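Local coordinates for protein anopheles gambiae adenosine kinase (Anopheles gambiae, PDB 3LOO) that phosphorylates adenosine to AMP with ATP as the phosphate donor, as an adenosine kinase of the pfkB carbohydrate kinase family, at residues Asn46-Gln51 with Tyr66-Glu71; Ser196-Ala201 with Phe229-Val234; Arg345-Ile348 with Cys353-Glu356. All coordinates share one frame; numbering follows the deposited sequence.

Contact 1: Asn46-Gln51 with Tyr66-Glu71; sequences NKYDMQ and YQELIE
One carboxylate oxygen, OE1 of E68, accepts both hydrogen bonds of the contact between 46-51 and 66-71. K47 NZ lies 2.8 Å from E68 OE1, on its syn side and 26° out of the carboxylate plane, and this bond is part of a salt bridge. The phenol of Y48 donates to the same oxygen, with OH 2.5 Å from E68 OE1 and lying nearly along its C-O axis, while the ring plane stands 64° from that of the carboxylate. K47 and E68 stretch towards each other from opposite directions, both extended, with CG of each anti to the backbone N (chi1 -174° in K47).

The tight side is that of Y48, whose ring is buried and packs on P64 and M65. The helix that carries K47 stops here in a Schellman motif: D49, with positive phi, is the C-prime residue, its N bonds to N46 O, and the turn leads towards strand 54-57 of the five-stranded sheet. Little else touches across the gap, since the nearest CA atoms, of Y48 and Y66, are 11.1 Å apart. K47 lies on the solvent side, where K47 NZ is also 3.2 Å from E68 OE2, and E68 itself is partly exposed.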
# COMPACT_ATOMS: atom_id res chain seq x y z
N ASN A 46 -20.36 14.78 -7.90
CA ASN A 46 -21.68 15.01 -7.31
C ASN A 46 -22.64 13.93 -7.67
O ASN A 46 -23.34 13.43 -6.80
CB ASN A 46 -22.23 16.37 -7.72
CG ASN A 46 -21.61 17.50 -6.94
OD1 ASN A 46 -20.53 17.37 -6.37
ND2 ASN A 46 -22.30 18.63 -6.91
N LYS A 47 -22.63 13.52 -8.94
CA LYS A 47 -23.48 12.40 -9.35
C LYS A 47 -23.28 11.15 -8.49
O LYS A 47 -24.22 10.39 -8.27
CB LYS A 47 -23.23 12.06 -10.82
CG LYS A 47 -24.17 11.01 -11.38
CD LYS A 47 -23.90 10.82 -12.88
CE LYS A 47 -24.64 9.59 -13.40
NZ LYS A 47 -24.32 9.33 -14.85
N TYR A 48 -22.06 10.92 -8.00
CA TYR A 48 -21.80 9.69 -7.24
C TYR A 48 -21.54 9.90 -5.73
O TYR A 48 -21.04 8.99 -5.03
CB TYR A 48 -20.68 8.89 -7.93
CG TYR A 48 -21.15 8.28 -9.23
CD1 TYR A 48 -21.98 7.17 -9.25
CD2 TYR A 48 -20.78 8.84 -10.45
CE1 TYR A 48 -22.43 6.61 -10.47
CE2 TYR A 48 -21.21 8.30 -11.65
CZ TYR A 48 -22.02 7.21 -11.66
OH TYR A 48 -22.43 6.71 -12.88
N ASP A 49 -21.92 11.09 -5.24
CA ASP A 49 -21.80 11.46 -3.83
C ASP A 49 -20.37 11.27 -3.37
O ASP A 49 -20.13 10.71 -2.30
CB ASP A 49 -22.75 10.63 -2.96
CG ASP A 49 -24.18 10.75 -3.40
OD1 ASP A 49 -24.55 11.84 -3.87
OD2 ASP A 49 -24.93 9.75 -3.29
N MET A 50 -19.43 11.72 -4.19
CA MET A 50 -18.03 11.60 -3.86
C MET A 50 -17.49 12.97 -3.53
O MET A 50 -17.93 13.97 -4.11
CB MET A 50 -17.25 10.98 -5.01
CG MET A 50 -17.53 9.48 -5.17
SD MET A 50 -16.72 8.74 -6.59
CE MET A 50 -14.96 8.99 -6.22
N GLN A 51 -16.52 13.00 -2.61
CA GLN A 51 -15.84 14.23 -2.24
C GLN A 51 -14.57 14.34 -3.04
O GLN A 51 -13.95 13.33 -3.35
CB GLN A 51 -15.44 14.19 -0.76
CG GLN A 51 -16.54 13.78 0.22
CD GLN A 51 -17.72 14.72 0.19
OE1 GLN A 51 -17.56 15.94 -0.00
NE2 GLN A 51 -18.92 14.17 0.36
N TYR A 66 -18.02 2.98 -13.21
CA TYR A 66 -16.89 2.33 -13.93
C TYR A 66 -17.10 2.32 -15.47
O TYR A 66 -16.26 2.85 -16.23
CB TYR A 66 -16.58 0.94 -13.31
CG TYR A 66 -16.22 1.09 -11.83
CD1 TYR A 66 -14.97 1.56 -11.45
CD2 TYR A 66 -17.17 0.86 -10.83
CE1 TYR A 66 -14.64 1.73 -10.11
CE2 TYR A 66 -16.86 1.03 -9.50
CZ TYR A 66 -15.59 1.47 -9.14
OH TYR A 66 -15.27 1.66 -7.84
N GLN A 67 -18.24 1.81 -15.93
CA GLN A 67 -18.55 1.82 -17.37
C GLN A 67 -18.63 3.24 -17.92
O GLN A 67 -18.19 3.50 -19.06
CB GLN A 67 -19.86 1.09 -17.64
CG GLN A 67 -20.22 0.97 -19.11
CD GLN A 67 -21.64 0.48 -19.35
OE1 GLN A 67 -22.28 -0.09 -18.46
NE2 GLN A 67 -22.14 0.68 -20.56
N GLU A 68 -19.19 4.16 -17.13
CA GLU A 68 -19.28 5.55 -17.53
C GLU A 68 -17.91 6.17 -17.73
O GLU A 68 -17.70 6.93 -18.70
CB GLU A 68 -20.12 6.33 -16.52
CG GLU A 68 -20.30 7.79 -16.86
CD GLU A 68 -21.33 8.50 -15.98
OE1 GLU A 68 -21.99 7.88 -15.10
OE2 GLU A 68 -21.47 9.71 -16.19
N LEU A 69 -16.97 5.87 -16.82
CA LEU A 69 -15.58 6.31 -16.98
C LEU A 69 -14.96 5.74 -18.27
O LEU A 69 -14.31 6.46 -19.01
CB LEU A 69 -14.69 5.91 -15.78
CG LEU A 69 -15.00 6.51 -14.41
CD1 LEU A 69 -14.08 5.91 -13.34
CD2 LEU A 69 -14.89 8.03 -14.43
N ILE A 70 -15.18 4.46 -18.51
CA ILE A 70 -14.61 3.81 -19.68
C ILE A 70 -15.24 4.42 -20.95
O ILE A 70 -14.54 4.95 -21.79
CB ILE A 70 -14.81 2.28 -19.62
CG1 ILE A 70 -14.03 1.68 -18.46
CG2 ILE A 70 -14.43 1.61 -20.97
CD1 ILE A 70 -14.70 0.40 -17.90
N GLU A 71 -16.57 4.42 -21.03
CA GLU A 71 -17.31 4.80 -22.24
C GLU A 71 -17.35 6.28 -22.55
O GLU A 71 -17.31 6.66 -23.70
CB GLU A 71 -18.75 4.26 -22.20
CG GLU A 71 -18.86 2.80 -22.58
CD GLU A 71 -20.24 2.22 -22.30
OE1 GLU A 71 -21.19 3.00 -22.06
OE2 GLU A 71 -20.38 0.96 -22.28

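Contact 2: Ser196-Ala201 with Phe229-Val234; sequences SVAKEA and FPYVDV
The ring of Y231 lies against helix 187-203 with CG of K199 over one of its faces. K199 CG makes the main approach, a CH-pi contact 3.8 Å from the centroid of the Y231 ring and 20° off the ring normal, displaced a little from the middle of the ring towards the hydroxyl end. The two side chains cross at a slant, and beyond CG the lysine runs extended towards the phenol, so that K199 CE comes to 3.6 Å from Y231 OH. The first torsion of the lysine explains this course: with CG anti to the carbonyl carbon (chi1 -78°), the chain leaves the helix over the tyrosine. On the opposite face of the ring, towards its rim, sits CB of P230, the preceding residue, and the ring is thus held between a lysine from the helix and a proline of its own 3-10 turn.

At the root of the tyrosine the two backbones draw together, with the CA atoms of A198 and Y231 5.6 Å apart. A198 CB meets Y231 CB at 3.7 Å, and A198 O lies 3.6 Å from that same Y231 CB. The small alanine side chain, which also touches F208 of strand 207-211, is consistent with this close approach.

Segment 229-234 leads from helix 222-228 into strand 234-238 of the nine-stranded sheet, whose parallel strands are flanked by helices as in other pfkB kinases. D233, just before that strand, accepts a hydrogen bond from F208 N and forms a salt bridge with K268. With no hydrogen bond between the two segments, the contact rests on shape and CH-pi packing, one methylene on the aromatic face and CE beside the hydroxyl, and so probably sets the spacing of helix and turn more than a fixed polar pairing.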
# COMPACT_ATOMS: atom_id res chain seq x y z
N SER A 196 -2.57 -12.95 11.57
CA SER A 196 -1.94 -14.25 11.68
C SER A 196 -0.48 -14.14 11.19
O SER A 196 0.45 -14.60 11.85
CB SER A 196 -2.76 -15.21 10.85
OG SER A 196 -2.10 -16.42 10.73
N VAL A 197 -0.26 -13.44 10.09
CA VAL A 197 1.08 -13.28 9.52
C VAL A 197 1.92 -12.41 10.45
O VAL A 197 3.09 -12.70 10.67
CB VAL A 197 1.02 -12.74 8.06
CG1 VAL A 197 2.37 -12.16 7.59
CG2 VAL A 197 0.54 -13.84 7.14
N ALA A 198 1.31 -11.36 11.03
CA ALA A 198 2.03 -10.46 11.95
C ALA A 198 2.50 -11.15 13.23
O ALA A 198 3.62 -10.90 13.70
CB ALA A 198 1.18 -9.16 12.26
N LYS A 199 1.65 -12.01 13.79
CA LYS A 199 2.03 -12.78 14.99
C LYS A 199 3.18 -13.78 14.72
O LYS A 199 4.09 -13.91 15.55
CB LYS A 199 0.81 -13.53 15.54
CG LYS A 199 -0.15 -12.63 16.34
CD LYS A 199 -1.38 -13.43 16.72
CE LYS A 199 -2.32 -12.64 17.62
NZ LYS A 199 -3.62 -13.41 17.81
N GLU A 200 3.12 -14.46 13.59
CA GLU A 200 4.18 -15.39 13.21
C GLU A 200 5.47 -14.64 12.96
O GLU A 200 6.56 -15.11 13.37
CB GLU A 200 3.76 -16.25 12.00
CG GLU A 200 4.89 -17.21 11.47
CD GLU A 200 5.24 -18.39 12.41
OE1 GLU A 200 4.73 -18.47 13.55
OE2 GLU A 200 6.04 -19.25 11.99
N ALA A 201 5.38 -13.45 12.35
CA ALA A 201 6.56 -12.63 12.15
C ALA A 201 7.22 -12.22 13.48
O ALA A 201 8.44 -12.37 13.65
CB ALA A 201 6.23 -11.36 11.29
N PHE A 229 -1.21 -3.63 16.07
CA PHE A 229 -0.11 -2.74 16.35
C PHE A 229 1.10 -3.28 17.14
O PHE A 229 2.22 -2.90 16.81
CB PHE A 229 -0.56 -1.42 16.97
CG PHE A 229 -0.90 -0.36 15.95
CD1 PHE A 229 -0.46 -0.47 14.64
CD2 PHE A 229 -1.70 0.72 16.30
CE1 PHE A 229 -0.79 0.51 13.69
CE2 PHE A 229 -2.02 1.71 15.36
CZ PHE A 229 -1.57 1.60 14.05
N PRO A 230 0.90 -4.17 18.16
CA PRO A 230 2.07 -4.70 18.89
C PRO A 230 3.06 -5.42 17.98
O PRO A 230 4.24 -5.53 18.27
CB PRO A 230 1.43 -5.72 19.88
CG PRO A 230 0.02 -5.06 20.18
CD PRO A 230 -0.38 -4.65 18.75
N TYR A 231 2.56 -5.92 16.85
CA TYR A 231 3.36 -6.72 15.93
C TYR A 231 3.83 -5.91 14.76
O TYR A 231 4.43 -6.45 13.83
CB TYR A 231 2.53 -7.89 15.43
CG TYR A 231 1.81 -8.61 16.53
CD1 TYR A 231 2.49 -9.54 17.35
CD2 TYR A 231 0.47 -8.34 16.81
CE1 TYR A 231 1.82 -10.20 18.39
CE2 TYR A 231 -0.20 -8.97 17.86
CZ TYR A 231 0.48 -9.90 18.63
OH TYR A 231 -0.20 -10.57 19.63
N VAL A 232 3.57 -4.62 14.77
CA VAL A 232 4.02 -3.75 13.66
C VAL A 232 5.39 -3.18 13.93
O VAL A 232 5.56 -2.43 14.90
CB VAL A 232 2.98 -2.66 13.36
CG1 VAL A 232 3.53 -1.65 12.38
CG2 VAL A 232 1.70 -3.34 12.78
N ASP A 233 6.38 -3.51 13.08
CA ASP A 233 7.74 -2.97 13.19
C ASP A 233 7.89 -1.63 12.50
O ASP A 233 8.67 -0.80 12.94
CB ASP A 233 8.79 -3.95 12.62
CG ASP A 233 8.84 -5.23 13.40
OD1 ASP A 233 8.30 -6.24 12.91
OD2 ASP A 233 9.34 -5.19 14.54
N VAL A 234 7.20 -1.47 11.37
CA VAL A 234 7.23 -0.21 10.59
C VAL A 234 5.78 0.12 10.17
O VAL A 234 5.08 -0.71 9.58
CB VAL A 234 8.14 -0.27 9.31
CG1 VAL A 234 8.26 1.11 8.66
CG2 VAL A 234 9.60 -0.82 9.59

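Contact 3: Arg345-Ile348 with Cys353-Glu356; sequences REII and CTFE. With B4P (bis(adenosine)-5'-tetraphosphate), chain D.
I347, in the last turn of helix 333-350, meets T354 of the chain that turns back beside it. From CB the isoleucine side chain divides: CG2 is anti to the backbone N, whereas CG1 is anti to the carbonyl carbon (chi1 -81°) and carries the contact. CB, CG1 and CG2 remain more than 4.2 Å from segment 353-356, and the touching is left to the terminal methyl. This CD1 of I347 lies 3.8 Å from T354 OG1 and 3.9 Å from F355 CE2, with F355 CZ slightly farther away. It reaches the phenyl ring obliquely, while the isoleucine and threonine side chains cross at about a right angle.

A second apolar touch is made one residue earlier, where E346 CB packs on T354 CG2 at 3.6 Å. The polar ends look to other partners: T354 OG1 hydrogen-bonds to S351 O, and the carboxylate of E346 forms a salt bridge with R350. F355 continues the packing to helix 82-94, meeting W92 edge-to-face and R88 through a cation-pi contact.

I348 turns to the ligand, its CD1 resting 3.6 Å from N9B of the bound bis(adenosine)-5'-tetraphosphate. R345 CG approaches N3B of the same adenine at 4.1 Å. One side of the helix thus packs on the returning chain, and I348, on another, lines an adenine pocket, which in a pfkB-family kinase is probably the ATP site.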
# COMPACT_ATOMS: atom_id res chain seq x y z
N ARG A 345 9.43 10.29 -6.81
CA ARG A 345 9.66 11.38 -7.76
C ARG A 345 9.82 10.90 -9.22
O ARG A 345 9.34 11.57 -10.14
CB ARG A 345 10.82 12.27 -7.29
CG ARG A 345 10.51 12.97 -5.91
CD ARG A 345 11.56 14.05 -5.48
NE ARG A 345 11.66 15.14 -6.45
CZ ARG A 345 12.53 15.19 -7.46
NH1 ARG A 345 13.40 14.20 -7.65
NH2 ARG A 345 12.54 16.22 -8.29
N GLU A 346 10.45 9.73 -9.42
CA GLU A 346 10.50 9.05 -10.73
C GLU A 346 9.11 8.69 -11.26
O GLU A 346 8.80 8.95 -12.44
CB GLU A 346 11.33 7.77 -10.66
CG GLU A 346 12.82 7.94 -10.42
CD GLU A 346 13.49 8.78 -11.47
OE1 GLU A 346 13.17 8.64 -12.66
OE2 GLU A 346 14.35 9.60 -11.08
N ILE A 347 8.29 8.09 -10.40
CA ILE A 347 6.95 7.65 -10.75
C ILE A 347 6.05 8.84 -11.10
O ILE A 347 5.20 8.74 -12.00
CB ILE A 347 6.35 6.78 -9.60
CG1 ILE A 347 6.86 5.33 -9.68
CG2 ILE A 347 4.83 6.87 -9.50
CD1 ILE A 347 6.35 4.52 -10.87
N ILE A 348 6.26 9.97 -10.42
CA ILE A 348 5.52 11.22 -10.70
C ILE A 348 5.89 11.77 -12.08
O ILE A 348 5.02 12.21 -12.83
CB ILE A 348 5.74 12.31 -9.58
CG1 ILE A 348 5.12 11.85 -8.27
CG2 ILE A 348 5.11 13.67 -9.99
CD1 ILE A 348 5.50 12.65 -7.04
N CYS A 353 5.98 4.32 -17.73
CA CYS A 353 7.25 4.30 -18.49
C CYS A 353 8.51 4.11 -17.65
O CYS A 353 9.53 3.61 -18.14
CB CYS A 353 7.42 5.58 -19.32
SG CYS A 353 6.19 5.77 -20.61
N THR A 354 8.44 4.53 -16.38
CA THR A 354 9.56 4.39 -15.45
C THR A 354 10.09 2.93 -15.43
O THR A 354 11.30 2.71 -15.35
CB THR A 354 9.19 4.84 -14.01
OG1 THR A 354 8.10 5.77 -14.05
CG2 THR A 354 10.39 5.51 -13.33
N PHE A 355 9.17 1.97 -15.52
CA PHE A 355 9.49 0.53 -15.43
C PHE A 355 10.32 -0.00 -16.60
O PHE A 355 10.90 -1.09 -16.51
CB PHE A 355 8.20 -0.28 -15.27
CG PHE A 355 7.51 -0.02 -13.98
CD1 PHE A 355 7.95 -0.63 -12.81
CD2 PHE A 355 6.45 0.87 -13.91
CE1 PHE A 355 7.32 -0.38 -11.60
CE2 PHE A 355 5.82 1.14 -12.70
CZ PHE A 355 6.26 0.51 -11.55
N GLU A 356 10.36 0.78 -17.68
CA GLU A 356 11.14 0.43 -18.86
C GLU A 356 12.58 0.93 -18.73
O GLU A 356 13.50 0.36 -19.32
CB GLU A 356 10.50 1.03 -20.10
CG GLU A 356 9.07 0.57 -20.33
CD GLU A 356 8.56 0.97 -21.70
OE1 GLU A 356 7.65 0.28 -22.22
OE2 GLU A 356 9.07 1.97 -22.26
PA B4P D . -2.81 7.55 -4.37
O1A B4P D . -2.42 8.02 -5.76
O2A B4P D . -4.11 8.09 -3.78
O3A B4P D . -1.68 8.12 -3.39
PB B4P D . -0.81 7.14 -2.47
O1B B4P D . 0.14 6.28 -3.31
O2B B4P D . -1.63 6.50 -1.36
O3B B4P D . -0.02 8.53 -2.00
PG B4P D . 0.10 9.15 -0.52
O1G B4P D . -0.95 10.17 -0.25
O2G B4P D . 0.11 7.97 0.44
O3G B4P D . 1.55 9.83 -0.49
PD B4P D . 1.99 11.38 -0.45
O1D B4P D . 1.06 12.14 -1.32
O2D B4P D . 2.29 11.85 0.94
O5E B4P D . -2.77 5.93 -4.29
C5E B4P D . -3.33 5.34 -5.44
C4E B4P D . -3.50 3.85 -5.36
O4E B4P D . -4.32 3.43 -4.27
C3E B4P D . -4.25 3.40 -6.58
O3E B4P D . -3.25 2.79 -7.43
C2E B4P D . -5.24 2.35 -6.08
O2E B4P D . -5.21 1.11 -6.79
C1E B4P D . -4.87 2.19 -4.59
N9A B4P D . -6.09 1.94 -3.80
C8A B4P D . -7.14 2.79 -3.58
N7A B4P D . -8.05 2.14 -2.80
C5A B4P D . -7.60 0.87 -2.56
C6A B4P D . -8.08 -0.23 -1.84
N6A B4P D . -9.29 -0.24 -1.19
N1A B4P D . -7.34 -1.37 -1.82
C2A B4P D . -6.13 -1.44 -2.43
N3A B4P D . -5.65 -0.39 -3.12
C4A B4P D . -6.36 0.77 -3.19
O5F B4P D . 3.36 11.24 -1.27
C5F B4P D . 4.31 10.22 -0.99
C4F B4P D . 5.64 10.69 -1.58
O4F B4P D . 5.49 11.13 -2.94
C3F B4P D . 6.15 11.92 -0.87
O3F B4P D . 6.78 11.55 0.35
C2F B4P D . 7.10 12.52 -1.89
O2F B4P D . 8.38 11.86 -1.83
C1F B4P D . 6.38 12.23 -3.22
N9B B4P D . 5.55 13.43 -3.56
C8B B4P D . 4.22 13.56 -3.38
N7B B4P D . 3.79 14.78 -3.77
C5B B4P D . 4.86 15.48 -4.22
C6B B4P D . 5.06 16.76 -4.73
N6B B4P D . 4.00 17.59 -4.87
N1B B4P D . 6.32 17.14 -5.11
C2B B4P D . 7.38 16.31 -4.98
N3B B4P D . 7.24 15.05 -4.47
C4B B4P D . 6.02 14.59 -4.08

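Along the chain the three contacts follow one another in series, each closing before the next opens, and all belong to the pfkB-type kinase fold. Contact 1 belongs to the region of the five-stranded sheet, whereas contact 2 joins a helix to the entrance of a strand in the nine-stranded sheet; their centres are about 37 Å apart, on opposite sides of the chain's centre. Contact 3, near the C-terminus, is about 28 Å from contact 1 and about 31 Å from contact 2, centre to centre; it too lies across the chain's centre from contact 2, and it alone holds a residue of the ligand pocket. None touches another; the first two join parts of the fold away from the ligand, whereas the third borders the nucleotide.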